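Local coordinates for uncharacterized protein (Bacteroides vulgatus, PDB 4ZGF) that is of unknown function but binds calcium ions and belongs to the calycin clan, probably with a lipocalin-like barrel, seen here with benzoic acid bound, at residues A[13-18]-A[51-56]; A[73-78]-A[94-99]; A[88-93]-A[107-112]. All coordinates share one frame; numbering follows the deposited sequence. Where two conformers were deposited one is given.

All three contacts reach one curled antiparallel sheet; contact 1 brings helix 40-54 to it, contact 3 helix 100-111, and contact 2 the loop leading into that helix. Contacts 2 and 3 are the closest pair, their centres about 12 Å apart: strands 73-82 and 87-92 are neighbours, and Ile75 CB packs on Phe92 CE2. Contact 1 lies about 16 Å from each, centre to centre, yet its Phe16 CE2 meets Ala108 CB of contact 3 at 4.0 Å. The side chain of Val14 in contact 1 comes within about 4 Å of benzoic acid, and that of Val88 in contact 3 is about 10 Å from a calcium ion. Contact 2 lies away from both sites.

Contact 1: residues A[13-18]-A[51-56]; sequences VVDFYG and DIIHGF. With ACT (acetate ion), chain J.
Asp15 OD1 touches Ile53 CD1 at 4.1 Å across the contact and is gripped by two backbone N-H groups, those of Phe16 and Tyr31. Phe16 N lies 2.8 Å from Asp15 OD1, on the anti side of the carboxylate and 23° out of its plane; OD2 bonds to Asn32, so both oxygens of this buried acid are satisfied. With CD1 anti (chi2 175°), the Ile53 chain runs out to that oxygen and to the edge of the Phe16 ring. The direct bond between the segments runs from Val13 N to Phe56 O, 3.0 Å and 166° at the hydrogen. Beside it, Val13 CG2 rests on Phe56 CB at 3.6 Å, the two side chains pointing the same way, while Val13 crosses Ile53 at about a right angle. Two waters complete the join, one donating to Val13 O and His54 O, the other 2.7 Å from both Val14 O and His54 NE2. His54 ND1 donates to an acetate, probably from the crystallisation liquor. The contact seats helix 40-54 on strand 11-21, at a classic beta bulge where Val14 and Asp15 both face Gln134 of strand 132-136, with Phe105 of helix 100-111 edge-to-face with Phe56.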
ATOM      1  N   VAL A  13      -2.865  -1.381  -5.199  1.00  5.18           N
ATOM      2  CA  VAL A  13      -3.369  -0.529  -4.116  1.00  5.31           C
ATOM      3  C   VAL A  13      -4.901  -0.416  -4.167  1.00  4.99           C
ATOM      4  O   VAL A  13      -5.520  -0.174  -5.197  1.00  5.77           O
ATOM      5  CB  VAL A  13      -2.748   0.878  -4.215  1.00  5.86           C
ATOM      6  CG1 VAL A  13      -3.412   1.852  -3.268  1.00  6.75           C
ATOM      7  CG2 VAL A  13      -1.271   0.802  -3.908  1.00  6.22           C
ATOM      8  N   VAL A  14      -5.475  -0.586  -2.970  1.00  5.08           N
ATOM      9  CA  VAL A  14      -6.896  -0.307  -2.718  1.00  5.45           C
ATOM     10  C   VAL A  14      -7.046   1.128  -2.221  1.00  5.48           C
ATOM     11  O   VAL A  14      -7.714   1.949  -2.860  1.00  6.28           O
ATOM     12  CB  VAL A  14      -7.505  -1.340  -1.753  1.00  5.73           C
ATOM     13  CG1 VAL A  14      -8.953  -0.991  -1.430  1.00  6.81           C
ATOM     14  CG2 VAL A  14      -7.395  -2.737  -2.323  1.00  6.47           C
ATOM     15  N   ASP A  15      -6.454   1.460  -1.067  1.00  5.56           N
ATOM     16  CA  ASP A  15      -6.518   2.839  -0.538  1.00  5.71           C
ATOM     17  C   ASP A  15      -5.524   2.929   0.614  1.00  5.54           C
ATOM     18  O   ASP A  15      -4.912   1.927   1.041  1.00  5.91           O
ATOM     19  CB  ASP A  15      -7.961   3.175  -0.055  1.00  5.83           C
ATOM     20  CG  ASP A  15      -8.377   4.642  -0.169  1.00  5.60           C
ATOM     21  OD1 ASP A  15      -7.497   5.529  -0.159  1.00  6.08           O
ATOM     22  OD2 ASP A  15      -9.616   4.865  -0.223  1.00  6.33           O
ATOM     23  N   PHE A  16      -5.390   4.166   1.073  1.00  5.93           N
ATOM     24  CA  PHE A  16      -4.711   4.510   2.330  1.00  6.47           C
ATOM     25  C   PHE A  16      -5.780   4.669   3.380  1.00  6.87           C
ATOM     26  O   PHE A  16      -6.820   5.255   3.106  1.00 10.43           O
ATOM     27  CB  PHE A  16      -3.939   5.818   2.147  1.00  6.58           C
ATOM     28  CG  PHE A  16      -2.821   5.752   1.137  1.00  6.75           C
ATOM     29  CD1 PHE A  16      -3.074   5.942  -0.211  1.00  7.63           C
ATOM     30  CD2 PHE A  16      -1.500   5.536   1.525  1.00  7.53           C
ATOM     31  CE1 PHE A  16      -2.052   5.894  -1.160  1.00  8.28           C
ATOM     32  CE2 PHE A  16      -0.474   5.513   0.588  1.00  8.39           C
ATOM     33  CZ  PHE A  16      -0.748   5.698  -0.737  1.00  8.86           C
ATOM     34  N   TYR A  17      -5.553   4.143   4.582  1.00  6.33           N
ATOM     35  CA  TYR A  17      -6.564   4.124   5.621  1.00  6.54           C
ATOM     36  C   TYR A  17      -6.075   4.886   6.839  1.00  7.19           C
ATOM     37  O   TYR A  17      -4.913   4.753   7.248  1.00  8.51           O
ATOM     38  CB  TYR A  17      -6.894   2.675   6.023  1.00  6.56           C
ATOM     39  CG  TYR A  17      -7.662   1.932   4.933  1.00  6.05           C
ATOM     40  CD1 TYR A  17      -7.046   1.546   3.760  1.00  6.17           C
ATOM     41  CD2 TYR A  17      -9.008   1.645   5.079  1.00  6.11           C
ATOM     42  CE1 TYR A  17      -7.736   0.912   2.752  1.00  6.22           C
ATOM     43  CE2 TYR A  17      -9.717   0.978   4.090  1.00  6.60           C
ATOM     44  CZ  TYR A  17      -9.088   0.627   2.925  1.00  6.52           C
ATOM     45  OH  TYR A  17      -9.735   0.000   1.884  1.00  7.62           O
ATOM     46  N   GLY A  18      -6.956   5.681   7.416  1.00  7.44           N
ATOM     47  CA  GLY A  18      -6.672   6.422   8.634  1.00  8.23           C
ATOM     48  C   GLY A  18      -7.614   6.044   9.744  1.00  8.41           C
ATOM     49  O   GLY A  18      -8.523   5.233   9.598  1.00  9.32           O
ATOM     50  N   ASP A  51      -8.103   7.064  -9.449  1.00  6.66           N
ATOM     51  CA  ASP A  51      -7.621   6.526 -10.712  0.50  7.03           C
ATOM     52  C   ASP A  51      -6.102   6.446 -10.729  1.00  6.69           C
ATOM     53  O   ASP A  51      -5.507   5.479 -11.235  1.00  8.58           O
ATOM     54  CB  ASP A  51      -8.201   7.314 -11.862  0.50  8.35           C
ATOM     55  CG  ASP A  51      -7.897   6.695 -13.198  0.50  9.78           C
ATOM     56  OD1 ASP A  51      -8.128   5.493 -13.377  0.50 10.89           O
ATOM     57  OD2 ASP A  51      -7.337   7.405 -14.043  0.50 17.04           O
ATOM     58  N   ILE A  52      -5.436   7.436 -10.135  1.00  6.32           N
ATOM     59  CA  ILE A  52      -3.967   7.412 -10.052  1.00  6.44           C
ATOM     60  C   ILE A  52      -3.472   6.248  -9.170  1.00  5.94           C
ATOM     61  O   ILE A  52      -2.662   5.416  -9.591  1.00  6.64           O
ATOM     62  CB  ILE A  52      -3.410   8.756  -9.567  1.00  6.84           C
ATOM     63  CG1 ILE A  52      -3.621   9.824 -10.649  1.00  7.82           C
ATOM     64  CG2 ILE A  52      -1.942   8.629  -9.183  1.00  7.34           C
ATOM     65  CD1 ILE A  52      -3.436  11.247 -10.191  1.00  8.96           C
ATOM     66  N   ILE A  53      -3.968   6.182  -7.928  1.00  5.67           N
ATOM     67  CA  ILE A  53      -3.378   5.209  -6.994  1.00  5.74           C
ATOM     68  C   ILE A  53      -3.771   3.781  -7.350  1.00  5.23           C
ATOM     69  O   ILE A  53      -3.057   2.837  -7.016  1.00  5.59           O
ATOM     70  CB  ILE A  53      -3.687   5.519  -5.514  1.00  6.60           C
ATOM     71  CG1 ILE A  53      -5.144   5.248  -5.151  1.00  7.22           C
ATOM     72  CG2 ILE A  53      -3.187   6.914  -5.176  1.00  7.91           C
ATOM     73  CD1 ILE A  53      -5.477   5.433  -3.679  1.00  8.66           C
ATOM     74  N   HIS A  54      -4.899   3.603  -8.065  1.00  5.50           N
ATOM     75  CA  HIS A  54      -5.240   2.269  -8.512  1.00  5.61           C
ATOM     76  C   HIS A  54      -4.223   1.693  -9.500  1.00  5.37           C
ATOM     77  O   HIS A  54      -4.139   0.470  -9.648  1.00  5.93           O
ATOM     78  CB  HIS A  54      -6.632   2.227  -9.124  1.00  6.02           C
ATOM     79  CG  HIS A  54      -7.719   2.413  -8.132  1.00  6.42           C
ATOM     80  ND1 HIS A  54      -8.983   2.776  -8.535  1.00  7.31           N
ATOM     81  CD2 HIS A  54      -7.781   2.240  -6.794  1.00  7.14           C
ATOM     82  CE1 HIS A  54      -9.784   2.826  -7.494  1.00  7.93           C
ATOM     83  NE2 HIS A  54      -9.094   2.514  -6.422  1.00  7.38           N
ATOM     84  N   GLY A  55      -3.461   2.567 -10.161  1.00  5.72           N
ATOM     85  CA  GLY A  55      -2.366   2.125 -11.006  1.00  6.09           C
ATOM     86  C   GLY A  55      -1.121   1.686 -10.258  1.00  5.97           C
ATOM     87  O   GLY A  55      -0.164   1.225 -10.894  1.00  7.48           O
ATOM     88  N   PHE A  56      -1.093   1.828  -8.940  1.00  5.23           N
ATOM     89  CA  PHE A  56       0.097   1.496  -8.153  1.00  5.49           C
ATOM     90  C   PHE A  56       0.069   0.020  -7.775  1.00  5.32           C
ATOM     91  O   PHE A  56      -0.921  -0.486  -7.242  1.00  5.97           O
ATOM     92  CB  PHE A  56       0.167   2.335  -6.873  1.00  5.59           C
ATOM     93  CG  PHE A  56       0.376   3.815  -7.052  1.00  5.76           C
ATOM     94  CD1 PHE A  56       0.433   4.438  -8.278  1.00  6.27           C
ATOM     95  CD2 PHE A  56       0.547   4.608  -5.923  1.00  7.45           C
ATOM     96  CE1 PHE A  56       0.629   5.803  -8.375  1.00  6.88           C
ATOM     97  CE2 PHE A  56       0.775   5.960  -6.034  1.00  7.83           C
ATOM     98  CZ  PHE A  56       0.834   6.570  -7.263  1.00  7.32           C
TER
HETATM   99  C   ACT J 209     -10.529   3.641 -11.442  1.00 17.95           C
HETATM  100  O   ACT J 209     -10.727   3.718 -12.693  1.00 20.34           O
HETATM  101  OXT ACT J 209      -9.467   3.368 -11.095  1.00 13.94           O
HETATM  102  CH3 ACT J 209     -11.642   3.891 -10.450  1.00 18.82           C
HETATM  103  O   HOH W   1      -5.621  -1.093  -7.856  1.00  5.97           O
HETATM  104  O   HOH W   2     -10.151   1.839  -3.977  1.00  7.38           O

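Contact 2: residues A[73-78]-A[94-99]; sequences GTIEGT and KTPPST
The Lys94 side chain crosses those of Glu76 and Thr74 obliquely, passing the first to end on the second. The backbone frame is antiparallel beta pairing at the open end of the hairpin formed by strands 73-82 and 87-92, part of what is consistent with a calycin-type curled sheet. Glu76 and Lys94 form a hydrogen-bonded pair: Glu76 N reaches Lys94 O at 3.0 Å with 160° at the hydrogen, and Lys94 N reaches Glu76 O at 3.1 Å. The same carbonyl of Glu76 also takes the backbone N-H of Thr93, so it receives two.

The pair places both side chains on one face. The Lys94 chain is extended as far as CE and then bends (chi4 -65°), and NZ donates to Thr74 O at 2.9 Å and to Thr74 OG1 at 3.0 Å; both residues were modelled in two conformers, so this double grip is sure only for the one described. Glu76 crosses the aliphatic part of the lysine, its CD 3.7 Å from Lys94 CD. The charged ends do not meet, Glu76 OE2 being 5.6 Å from Lys94 NZ, so any attraction between them would act at a distance.

Farther along, Pro96 turns its ring toward the strand. Its CD sits against Thr74 O and lies 3.7 Å from Ile75 CG2, while CG approaches Gly73 O. A side chain at Gly73 would crowd Pro96 CB, and the backbone angles there also call for glycine. The chain then runs to Thr99, whose OG1 caps helix 100-111 by bonding Asn102 N. Between the paired residues and the proline, the CA-H of Ile75 points at Lys94 O, with CA 3.3 Å from that oxygen and 140° at the hydrogen.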
ATOM      1  N   GLY A  73       7.134   5.546 -13.437  1.00 10.14           N
ATOM      2  CA  GLY A  73       8.024   4.398 -13.594  1.00 11.83           C
ATOM      3  C   GLY A  73       8.048   3.456 -12.405  1.00  7.84           C
ATOM      4  O   GLY A  73       7.210   3.426 -11.492  1.00  8.96           O
ATOM      5  N   THR A  74       9.104   2.695 -12.388  0.80  7.42           N
ATOM      6  CA  THR A  74       9.209   1.612 -11.452  0.80  7.28           C
ATOM      7  C   THR A  74       9.883   2.001 -10.150  0.80  6.44           C
ATOM      8  O   THR A  74      10.748   2.873 -10.067  0.80  7.50           O
ATOM      9  CB  THR A  74       9.941   0.428 -12.027  0.80  8.43           C
ATOM     10  OG1 THR A  74      11.263   0.827 -12.355  0.80  9.79           O
ATOM     11  CG2 THR A  74       9.212  -0.114 -13.233  0.80 11.16           C
ATOM     12  N   ILE A  75       9.474   1.231  -9.131  1.00  7.00           N
ATOM     13  CA  ILE A  75      10.182   1.156  -7.850  1.00  6.82           C
ATOM     14  C   ILE A  75      10.888  -0.181  -7.797  1.00  6.31           C
ATOM     15  O   ILE A  75      10.424  -1.171  -8.364  1.00  6.72           O
ATOM     16  CB  ILE A  75       9.234   1.345  -6.657  1.00  6.97           C
ATOM     17  CG1 ILE A  75       8.051   0.391  -6.711  1.00  7.85           C
ATOM     18  CG2 ILE A  75       8.793   2.778  -6.576  1.00  7.68           C
ATOM     19  CD1 ILE A  75       7.146   0.388  -5.490  1.00  8.93           C
ATOM     20  N   GLU A  76      12.013  -0.227  -7.076  1.00  6.17           N
ATOM     21  CA  GLU A  76      12.727  -1.458  -6.834  1.00  6.46           C
ATOM     22  C   GLU A  76      13.310  -1.417  -5.434  1.00  6.00           C
ATOM     23  O   GLU A  76      13.613  -0.344  -4.916  1.00  6.37           O
ATOM     24  CB  GLU A  76      13.917  -1.646  -7.816  1.00  7.62           C
ATOM     25  CG  GLU A  76      13.514  -1.633  -9.281  1.00  8.80           C
ATOM     26  CD  GLU A  76      14.662  -1.752 -10.231  1.00 11.60           C
ATOM     27  OE1 GLU A  76      15.812  -1.578  -9.834  1.00 15.08           O
ATOM     28  OE2 GLU A  76      14.422  -1.976 -11.424  1.00 15.25           O
ATOM     29  N   GLY A  77      13.560  -2.602  -4.874  1.00  5.95           N
ATOM     30  CA  GLY A  77      14.251  -2.681  -3.597  1.00  6.18           C
ATOM     31  C   GLY A  77      14.264  -4.080  -3.058  1.00  5.88           C
ATOM     32  O   GLY A  77      14.155  -5.058  -3.783  1.00  6.27           O
ATOM     33  N   THR A  78      14.450  -4.145  -1.740  1.00  6.13           N
ATOM     34  CA  THR A  78      14.508  -5.400  -1.031  1.00  6.42           C
ATOM     35  C   THR A  78      13.504  -5.381   0.121  1.00  6.52           C
ATOM     36  O   THR A  78      13.017  -4.316   0.522  1.00  6.34           O
ATOM     37  CB  THR A  78      15.933  -5.704  -0.523  1.00  7.29           C
ATOM     38  OG1 THR A  78      16.262  -4.719   0.450  1.00  8.07           O
ATOM     39  CG2 THR A  78      16.938  -5.641  -1.668  1.00  8.56           C
ATOM     40  N   LYS A  94      15.438   2.043  -5.842  0.50  6.99           N
ATOM     41  CA  LYS A  94      15.102   2.886  -6.995  0.50  7.31           C
ATOM     42  C   LYS A  94      13.704   3.416  -6.795  0.50  7.40           C
ATOM     43  O   LYS A  94      12.787   2.636  -6.478  0.50  7.24           O
ATOM     44  CB  LYS A  94      15.133   2.073  -8.284  0.50  9.18           C
ATOM     45  CG  LYS A  94      14.759   2.852  -9.554  0.50 11.90           C
ATOM     46  CD  LYS A  94      14.484   1.911 -10.737  0.50 14.46           C
ATOM     47  CE  LYS A  94      14.082   2.623 -12.034  0.50 16.11           C
ATOM     48  NZ  LYS A  94      12.779   3.363 -12.022  0.50 12.98           N
ATOM     49  N   THR A  95      13.541   4.722  -7.023  1.00  7.70           N
ATOM     50  CA  THR A  95      12.215   5.356  -7.102  1.00  8.07           C
ATOM     51  C   THR A  95      12.212   6.250  -8.332  1.00  7.98           C
ATOM     52  O   THR A  95      13.248   6.829  -8.707  1.00  9.60           O
ATOM     53  CB  THR A  95      11.870   6.162  -5.839  1.00  8.83           C
ATOM     54  OG1 THR A  95      12.866   7.159  -5.589  1.00 11.10           O
ATOM     55  CG2 THR A  95      11.713   5.259  -4.631  1.00  8.63           C
ATOM     56  N   PRO A  96      11.052   6.379  -9.005  1.00  7.34           N
ATOM     57  CA  PRO A  96      10.933   7.201 -10.210  1.00  7.72           C
ATOM     58  C   PRO A  96      10.765   8.656  -9.838  1.00  7.56           C
ATOM     59  O   PRO A  96      10.576   8.989  -8.678  1.00  7.55           O
ATOM     60  CB  PRO A  96       9.678   6.622 -10.856  1.00  8.02           C
ATOM     61  CG  PRO A  96       8.802   6.217  -9.716  1.00  7.58           C
ATOM     62  CD  PRO A  96       9.775   5.702  -8.671  1.00  6.94           C
ATOM     63  N   PRO A  97      10.806   9.539 -10.831  1.00  7.79           N
ATOM     64  CA  PRO A  97      10.577  10.940 -10.591  1.00  8.12           C
ATOM     65  C   PRO A  97       9.340  11.187  -9.723  1.00  7.34           C
ATOM     66  O   PRO A  97       8.256  10.661  -9.970  1.00  8.25           O
ATOM     67  CB  PRO A  97      10.432  11.495 -12.023  1.00  9.45           C
ATOM     68  CG  PRO A  97      11.405  10.662 -12.808  1.00  9.76           C
ATOM     69  CD  PRO A  97      11.214   9.270 -12.227  1.00  8.62           C
ATOM     70  N   SER A  98       9.533  12.022  -8.704  0.70  7.49           N
ATOM     71  CA  SER A  98       8.551  12.168  -7.630  0.70  7.58           C
ATOM     72  C   SER A  98       7.280  12.836  -8.091  0.70  7.07           C
ATOM     73  O   SER A  98       7.237  13.648  -9.036  0.70  8.17           O
ATOM     74  CB  SER A  98       9.161  12.955  -6.417  0.70  8.46           C
ATOM     75  OG  SER A  98       9.490  14.293  -6.730  0.70  9.22           O
ATOM     76  N   THR A  99       6.208  12.472  -7.375  1.00  6.90           N
ATOM     77  CA  THR A  99       4.890  13.140  -7.486  1.00  6.97           C
ATOM     78  C   THR A  99       4.308  13.101  -6.067  1.00  7.10           C
ATOM     79  O   THR A  99       4.781  12.371  -5.219  1.00  7.59           O
ATOM     80  CB  THR A  99       3.932  12.406  -8.409  1.00  7.12           C
ATOM     81  OG1 THR A  99       3.575  11.175  -7.780  1.00  7.21           O
ATOM     82  CG2 THR A  99       4.505  12.155  -9.772  1.00  7.50           C
TER

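Contact 3: residues A[88-93]-A[107-112]; sequences VNINFT and EALNNA
Phe92 meets Leu109 with its ring edge, CZ lying 3.8 Å from Leu109 CB and the two side chains crossing at about a right angle; this marks the tight, apolar part of the contact. Next to it Ile90 CB lies 3.7 Å from Leu109 O, and at the far end Val88 CG1 touches Ala112 CB. No direct hydrogen bond joins the segments. On the looser side, at the exposed Asn110, waters rather than side chains span the gap to the strand backbone. One accepts from Phe92 N and donates to Asn110 OD1 at 2.7 Å. Deeper in, another accepts from Ile90 N at 2.9 Å and lies close to Leu109 O and Ala112 O. Asn110 OD1 also meets the edge of the Phe92 ring, 3.4 Å from CD1, with amide and ring planes 69° apart. An alanine at Phe92 would probably open a gap beside Leu109 CB and leave the Asn110 amide without the ring edge it rests against. The axes of strand 88-92 and helix 107-111 approach to 7.5 Å, their N-to-C directions 130° apart. Because Leu109 also touches strand 132-136 and Ile90 touches Leu124, the helix lies within the curl of the sheet, an arrangement consistent with an MxiM-like lipocalin fold.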
ATOM      1  N   VAL A  88       7.682  -6.414   9.146  1.00  6.18           N
ATOM      2  CA  VAL A  88       8.188  -6.258   7.781  1.00  6.16           C
ATOM      3  C   VAL A  88       9.166  -5.084   7.757  1.00  5.79           C
ATOM      4  O   VAL A  88       9.035  -4.110   8.501  1.00  6.33           O
ATOM      5  CB  VAL A  88       7.028  -6.082   6.787  1.00  7.32           C
ATOM      6  CG1 VAL A  88       6.165  -4.859   7.101  1.00  8.43           C
ATOM      7  CG2 VAL A  88       7.516  -6.037   5.344  1.00  8.21           C
ATOM      8  N   ASN A  89      10.128  -5.175   6.822  1.00  6.02           N
ATOM      9  CA  ASN A  89      11.105  -4.099   6.581  1.00  6.17           C
ATOM     10  C   ASN A  89      11.320  -4.012   5.086  1.00  6.20           C
ATOM     11  O   ASN A  89      11.932  -4.912   4.492  1.00  8.07           O
ATOM     12  CB  ASN A  89      12.403  -4.412   7.319  1.00  7.17           C
ATOM     13  CG  ASN A  89      13.385  -3.273   7.309  1.00  7.56           C
ATOM     14  OD1 ASN A  89      13.152  -2.226   6.706  1.00  6.80           O
ATOM     15  ND2 ASN A  89      14.486  -3.452   8.046  1.00 10.79           N
ATOM     16  N   ILE A  90      10.831  -2.927   4.473  1.00  5.44           N
ATOM     17  CA  ILE A  90      10.996  -2.641   3.049  1.00  5.91           C
ATOM     18  C   ILE A  90      12.093  -1.601   2.888  1.00  5.31           C
ATOM     19  O   ILE A  90      12.202  -0.655   3.699  1.00  5.83           O
ATOM     20  CB  ILE A  90       9.647  -2.160   2.465  1.00  6.65           C
ATOM     21  CG1 ILE A  90       8.618  -3.303   2.559  1.00  8.02           C
ATOM     22  CG2 ILE A  90       9.790  -1.701   1.025  1.00  7.74           C
ATOM     23  CD1 ILE A  90       7.191  -2.916   2.269  1.00  9.15           C
ATOM     24  N   ASN A  91      12.900  -1.781   1.843  1.00  5.34           N
ATOM     25  CA  ASN A  91      14.057  -0.904   1.566  1.00  5.78           C
ATOM     26  C   ASN A  91      14.038  -0.561   0.105  1.00  6.19           C
ATOM     27  O   ASN A  91      14.056  -1.463  -0.747  1.00  8.19           O
ATOM     28  CB  ASN A  91      15.352  -1.653   1.894  1.00  6.88           C
ATOM     29  CG  ASN A  91      15.194  -2.439   3.176  1.00  6.85           C
ATOM     30  OD1 ASN A  91      14.852  -1.872   4.218  1.00  6.69           O
ATOM     31  ND2 ASN A  91      15.383  -3.765   3.092  1.00  8.69           N
ATOM     32  N   PHE A  92      14.004   0.716  -0.239  1.00  5.90           N
ATOM     33  CA  PHE A  92      14.022   1.123  -1.660  1.00  6.27           C
ATOM     34  C   PHE A  92      15.449   1.312  -2.155  1.00  6.05           C
ATOM     35  O   PHE A  92      16.284   1.947  -1.504  1.00  7.55           O
ATOM     36  CB  PHE A  92      13.265   2.423  -1.859  1.00  6.42           C
ATOM     37  CG  PHE A  92      11.766   2.267  -1.762  1.00  6.38           C
ATOM     38  CD1 PHE A  92      11.126   2.347  -0.518  1.00  7.36           C
ATOM     39  CD2 PHE A  92      10.988   2.070  -2.892  1.00  7.20           C
ATOM     40  CE1 PHE A  92       9.760   2.202  -0.445  1.00  8.31           C
ATOM     41  CE2 PHE A  92       9.629   1.935  -2.797  1.00  7.41           C
ATOM     42  CZ  PHE A  92       9.011   2.003  -1.575  1.00  7.67           C
ATOM     43  N   THR A  93      15.688   0.817  -3.373  1.00  6.07           N
ATOM     44  CA  THR A  93      16.919   1.121  -4.130  1.00  6.49           C
ATOM     45  C   THR A  93      16.675   1.986  -5.340  1.00  6.87           C
ATOM     46  O   THR A  93      17.618   2.603  -5.841  1.00  8.62           O
ATOM     47  CB  THR A  93      17.690  -0.153  -4.481  1.00  7.08           C
ATOM     48  OG1 THR A  93      16.851  -1.035  -5.209  1.00  7.69           O
ATOM     49  CG2 THR A  93      18.169  -0.868  -3.207  1.00  8.62           C
ATOM     50  N   GLU A 107       6.383   6.714   1.270  0.70  6.45           N
ATOM     51  CA  GLU A 107       6.457   6.910   2.703  0.70  7.39           C
ATOM     52  C   GLU A 107       5.710   5.808   3.451  0.70  7.52           C
ATOM     53  O   GLU A 107       6.208   5.275   4.448  0.70  8.19           O
ATOM     54  CB  GLU A 107       5.915   8.293   3.050  0.70  9.07           C
ATOM     55  CG  GLU A 107       6.047   8.687   4.511  0.70 10.75           C
ATOM     56  CD  GLU A 107       7.500   9.047   5.004  0.70 12.72           C
ATOM     57  OE1 GLU A 107       8.598   8.900   4.331  0.70 13.54           O
ATOM     58  OE2 GLU A 107       7.538   9.363   6.208  0.70 14.96           O
ATOM     59  N   ALA A 108       4.519   5.424   2.984  1.00  6.94           N
ATOM     60  CA  ALA A 108       3.789   4.343   3.639  1.00  7.08           C
ATOM     61  C   ALA A 108       4.587   3.052   3.631  1.00  6.51           C
ATOM     62  O   ALA A 108       4.624   2.325   4.633  1.00  8.80           O
ATOM     63  CB  ALA A 108       2.420   4.148   2.997  1.00  7.70           C
ATOM     64  N   LEU A 109       5.223   2.736   2.503  0.70  5.85           N
ATOM     65  CA  LEU A 109       5.997   1.513   2.445  0.70  6.05           C
ATOM     66  C   LEU A 109       7.272   1.611   3.275  0.70  5.68           C
ATOM     67  O   LEU A 109       7.661   0.639   3.905  0.70  6.50           O
ATOM     68  CB  LEU A 109       6.312   1.102   0.997  0.70  6.64           C
ATOM     69  CG  LEU A 109       5.210   0.170   0.436  0.70  8.19           C
ATOM     70  CD1 LEU A 109       3.845   0.805   0.402  0.70  7.07           C
ATOM     71  CD2 LEU A 109       5.635  -0.413  -0.872  0.70  9.66           C
ATOM     72  N   ASN A 110       7.936   2.760   3.242  1.00  5.65           N
ATOM     73  CA  ASN A 110       9.139   2.943   4.040  1.00  5.68           C
ATOM     74  C   ASN A 110       8.876   2.889   5.537  1.00  5.61           C
ATOM     75  O   ASN A 110       9.758   2.460   6.275  1.00  6.74           O
ATOM     76  CB  ASN A 110       9.807   4.283   3.733  1.00  6.28           C
ATOM     77  CG  ASN A 110      10.882   4.180   2.703  1.00  6.37           C
ATOM     78  OD1 ASN A 110      11.643   3.212   2.698  1.00  6.87           O
ATOM     79  ND2 ASN A 110      10.954   5.155   1.798  1.00  8.15           N
ATOM     80  N   ASN A 111       7.699   3.313   5.967  1.00  5.73           N
ATOM     81  CA  ASN A 111       7.381   3.314   7.397  1.00  6.38           C
ATOM     82  C   ASN A 111       6.717   2.030   7.842  1.00  6.16           C
ATOM     83  O   ASN A 111       6.487   1.836   9.044  1.00  7.20           O
ATOM     84  CB  ASN A 111       6.582   4.544   7.750  1.00  7.54           C
ATOM     85  CG  ASN A 111       7.381   5.819   7.602  1.00  8.74           C
ATOM     86  OD1 ASN A 111       8.625   5.820   7.625  1.00 11.13           O
ATOM     87  ND2 ASN A 111       6.671   6.907   7.447  1.00 10.99           N
ATOM     88  N   ALA A 112       6.350   1.164   6.920  1.00  6.18           N
ATOM     89  CA  ALA A 112       5.668  -0.082   7.298  1.00  6.89           C
ATOM     90  C   ALA A 112       6.569  -0.921   8.203  1.00  6.45           C
ATOM     91  O   ALA A 112       7.720  -1.172   7.880  1.00  6.95           O
ATOM     92  CB  ALA A 112       5.309  -0.876   6.063  1.00  7.57           C
TER
HETATM   93  O   HOH W   3       9.221  -0.827   5.670  1.00  6.26           O
HETATM   94  O   HOH W   4      12.641   2.055   5.104  1.00  6.28           O
HETATM   95  O   HOH W   5      14.149   2.511   1.995  1.00  6.13           O